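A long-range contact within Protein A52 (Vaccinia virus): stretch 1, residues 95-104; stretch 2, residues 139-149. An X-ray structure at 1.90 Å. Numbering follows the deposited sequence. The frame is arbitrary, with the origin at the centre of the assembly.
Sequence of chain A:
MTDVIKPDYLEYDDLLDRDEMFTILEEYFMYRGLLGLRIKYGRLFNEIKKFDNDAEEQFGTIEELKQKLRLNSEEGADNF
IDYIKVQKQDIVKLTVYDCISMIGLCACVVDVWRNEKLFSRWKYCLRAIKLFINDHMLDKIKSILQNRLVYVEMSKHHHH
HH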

# COMPACT_ATOMS: atom_id res chain seq x y z
N THR A 95 26.60 -3.42 -10.22
CA THR A 95 26.02 -3.55 -11.55
C THR A 95 24.50 -3.57 -11.44
O THR A 95 23.94 -3.71 -10.36
CB THR A 95 26.49 -4.85 -12.24
OG1 THR A 95 25.81 -5.97 -11.66
CG2 THR A 95 28.01 -5.04 -12.12
N VAL A 96 23.84 -3.42 -12.59
CA VAL A 96 22.38 -3.48 -12.66
C VAL A 96 21.90 -4.83 -12.14
O VAL A 96 20.84 -4.93 -11.51
CB VAL A 96 21.85 -3.23 -14.12
CG1 VAL A 96 22.30 -4.34 -15.07
CG2 VAL A 96 20.33 -3.08 -14.13
N TYR A 97 22.69 -5.87 -12.38
CA TYR A 97 22.32 -7.23 -11.95
C TYR A 97 22.47 -7.45 -10.43
O TYR A 97 21.70 -8.21 -9.85
CB TYR A 97 23.08 -8.25 -12.79
CG TYR A 97 22.56 -8.25 -14.20
CD1 TYR A 97 21.34 -8.86 -14.51
CD2 TYR A 97 23.24 -7.60 -15.23
CE1 TYR A 97 20.83 -8.86 -15.79
CE2 TYR A 97 22.73 -7.59 -16.52
CZ TYR A 97 21.53 -8.22 -16.80
OH TYR A 97 21.02 -8.21 -18.08
N ASP A 98 23.43 -6.79 -9.79
CA ASP A 98 23.46 -6.72 -8.32
C ASP A 98 22.17 -6.10 -7.78
O ASP A 98 21.58 -6.59 -6.82
CB ASP A 98 24.66 -5.90 -7.84
CG ASP A 98 25.99 -6.53 -8.18
OD1 ASP A 98 26.13 -7.76 -7.98
OD2 ASP A 98 26.89 -5.79 -8.63
N CYS A 99 21.73 -5.01 -8.40
CA CYS A 99 20.50 -4.37 -7.99
C CYS A 99 19.26 -5.25 -8.25
O CYS A 99 18.34 -5.24 -7.46
CB CYS A 99 20.33 -3.05 -8.70
SG CYS A 99 21.66 -1.89 -8.41
N ILE A 100 19.23 -5.97 -9.36
CA ILE A 100 18.16 -6.92 -9.62
C ILE A 100 18.12 -8.01 -8.53
O ILE A 100 17.06 -8.33 -7.99
CB ILE A 100 18.32 -7.55 -11.02
CG1 ILE A 100 17.97 -6.51 -12.10
CG2 ILE A 100 17.47 -8.81 -11.15
CD1 ILE A 100 18.37 -6.90 -13.53
N SER A 101 19.27 -8.58 -8.20
CA SER A 101 19.32 -9.62 -7.16
C SER A 101 18.83 -9.06 -5.82
O SER A 101 18.15 -9.72 -5.04
CB SER A 101 20.75 -10.16 -6.97
OG SER A 101 21.22 -10.87 -8.10
N MET A 102 19.20 -7.82 -5.56
CA MET A 102 18.82 -7.16 -4.33
C MET A 102 17.30 -6.96 -4.25
O MET A 102 16.72 -7.11 -3.18
CB MET A 102 19.58 -5.86 -4.20
CG MET A 102 19.35 -5.15 -2.92
SD MET A 102 18.04 -3.94 -3.17
CE MET A 102 17.78 -3.47 -1.44
N ILE A 103 16.66 -6.67 -5.38
CA ILE A 103 15.20 -6.54 -5.40
C ILE A 103 14.59 -7.89 -5.07
O ILE A 103 13.67 -7.99 -4.26
CB ILE A 103 14.69 -6.01 -6.76
CG1 ILE A 103 14.96 -4.51 -6.91
CG2 ILE A 103 13.20 -6.25 -6.92
CD1 ILE A 103 14.85 -4.01 -8.37
N GLY A 104 15.12 -8.95 -5.66
CA GLY A 104 14.65 -10.30 -5.35
C GLY A 104 14.85 -10.69 -3.89
O GLY A 104 14.05 -11.43 -3.34
N ASP A 139 16.71 3.16 -13.96
CA ASP A 139 16.57 3.27 -15.43
C ASP A 139 17.01 2.00 -16.16
O ASP A 139 16.37 1.56 -17.11
CB ASP A 139 17.40 4.44 -15.98
CG ASP A 139 16.81 5.80 -15.66
OD1 ASP A 139 15.58 5.89 -15.46
OD2 ASP A 139 17.58 6.79 -15.63
N LYS A 140 18.14 1.43 -15.75
CA LYS A 140 18.67 0.23 -16.41
C LYS A 140 17.79 -0.98 -16.14
O LYS A 140 17.54 -1.80 -17.04
CB LYS A 140 20.11 -0.04 -15.95
CG LYS A 140 21.09 1.04 -16.42
CD LYS A 140 22.52 0.79 -15.95
CE LYS A 140 23.35 0.10 -17.03
NZ LYS A 140 23.64 1.01 -18.20
N ILE A 141 17.29 -1.08 -14.91
CA ILE A 141 16.39 -2.18 -14.55
C ILE A 141 15.12 -2.12 -15.40
O ILE A 141 14.63 -3.15 -15.90
CB ILE A 141 16.01 -2.13 -13.05
CG1 ILE A 141 17.21 -2.49 -12.16
CG2 ILE A 141 14.87 -3.11 -12.76
CD1 ILE A 141 17.10 -1.98 -10.71
N LYS A 142 14.58 -0.91 -15.56
CA LYS A 142 13.38 -0.65 -16.36
C LYS A 142 13.56 -1.13 -17.81
O LYS A 142 12.72 -1.84 -18.34
CB LYS A 142 13.03 0.84 -16.34
CG LYS A 142 11.63 1.16 -16.83
CD LYS A 142 11.43 2.66 -16.98
CE LYS A 142 10.00 2.98 -17.34
NZ LYS A 142 9.76 4.43 -17.33
N SER A 143 14.69 -0.75 -18.41
CA SER A 143 15.04 -1.19 -19.76
C SER A 143 15.08 -2.69 -19.89
O SER A 143 14.60 -3.24 -20.87
CB SER A 143 16.37 -0.60 -20.18
OG SER A 143 16.25 0.79 -20.35
N ILE A 144 15.67 -3.36 -18.90
CA ILE A 144 15.77 -4.81 -18.91
C ILE A 144 14.38 -5.42 -18.85
O ILE A 144 14.09 -6.33 -19.63
CB ILE A 144 16.69 -5.32 -17.76
CG1 ILE A 144 18.15 -5.03 -18.11
CG2 ILE A 144 16.50 -6.84 -17.51
CD1 ILE A 144 19.15 -5.36 -17.01
N LEU A 145 13.53 -4.90 -17.96
CA LEU A 145 12.17 -5.42 -17.79
C LEU A 145 11.36 -5.23 -19.06
O LEU A 145 10.66 -6.14 -19.50
CB LEU A 145 11.47 -4.75 -16.60
CG LEU A 145 11.85 -5.28 -15.22
CD1 LEU A 145 11.40 -4.32 -14.11
CD2 LEU A 145 11.23 -6.67 -15.00
N GLN A 146 11.48 -4.05 -19.66
CA GLN A 146 10.81 -3.76 -20.91
C GLN A 146 11.20 -4.76 -21.99
O GLN A 146 10.33 -5.28 -22.70
CB GLN A 146 11.12 -2.34 -21.37
CG GLN A 146 10.43 -1.26 -20.55
CD GLN A 146 10.87 0.15 -20.95
OE1 GLN A 146 12.03 0.39 -21.26
NE2 GLN A 146 9.93 1.09 -20.95
N ASN A 147 12.50 -5.03 -22.12
CA ASN A 147 13.00 -6.04 -23.06
C ASN A 147 12.38 -7.40 -22.81
O ASN A 147 11.96 -8.08 -23.74
CB ASN A 147 14.52 -6.20 -22.97
CG ASN A 147 15.27 -5.04 -23.58
OD1 ASN A 147 14.80 -4.40 -24.51
ND2 ASN A 147 16.45 -4.76 -23.04
N ARG A 148 12.35 -7.80 -21.54
CA ARG A 148 11.84 -9.13 -21.17
C ARG A 148 10.35 -9.26 -21.46
O ARG A 148 9.89 -10.33 -21.85
CB ARG A 148 12.14 -9.42 -19.71
CG ARG A 148 13.62 -9.69 -19.46
CD ARG A 148 13.92 -10.02 -18.01
NE ARG A 148 15.37 -10.17 -17.79
CZ ARG A 148 15.95 -10.48 -16.63
NH1 ARG A 148 15.23 -10.70 -15.54
NH2 ARG A 148 17.27 -10.57 -16.56
N LEU A 149 9.62 -8.16 -21.29
CA LEU A 149 8.18 -8.14 -21.59
C LEU A 149 7.91 -8.28 -23.09
O LEU A 149 6.98 -8.97 -23.50
CB LEU A 149 7.53 -6.87 -21.02
CG LEU A 149 7.44 -6.91 -19.49
CD1 LEU A 149 7.15 -5.53 -18.90
CD2 LEU A 149 6.38 -7.91 -19.04

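How do the two backbones meet? Stretch 1 is helical from Val96 to Gly104, and stretch 2 is helical throughout; their axes cross at a steep angle of 79°, approaching to 9.8 Å. Such a crossing confines the contact to a short patch, and the nearest CA atoms, those of Val96 and Ile141, lie 6.4 Å apart. No hydrogen bond joins the stretches; apolar side chains do most of the packing, and 383 Å² of surface is buried in all.

What happens where stretch 1 begins? Thr95 makes no contact with stretch 2 but caps its own helix: its OG1 accepts from Asp98 N at 3.1 Å and, weakly, from Tyr97 N at 3.2 Å. In return, Thr95 N donates to Asp98 OD2 at 2.9 Å. These bonds satisfy amides at the helix start, just where Val96 meets the other helix. Val96 points toward stretch 2; its CG2 lies 3.5 Å from Lys140 CB and 3.7 Å from Ile141 CG1, while its CG1 reaches Ile144 CD1 at 3.8 Å. Lys140 offers its aliphatic base here, and its charged end leads away.

How does Tyr97 take part? Its CA-to-CB bond points sideways, yet the ring extends to stretch 2, where Tyr97 CZ lies 3.7 Å from Ile144 CD1. Arg148 NH2 sits at the ring's edge, 4.0 Å from Tyr97 CE1, a van der Waals neighbour.

What holds the buried end together? Ile141 acts as a knob in a hole formed by Val96, Cys99, Ile100 and Ile103. Ile141 CD1 lies 4.0 Å from Cys99 CB, and Ile141 CG1 lies 4.1 Å from Ile100 CG1. Ile100 also touches the next turn of stretch 2, with Ile100 CD1 3.9 Å from Ile144 CD1. Farther along, Ile103 CD1 lies 3.8 Å from Ile141 CD1. These branched and compact groups fit closely, keeping apolar surface away from water.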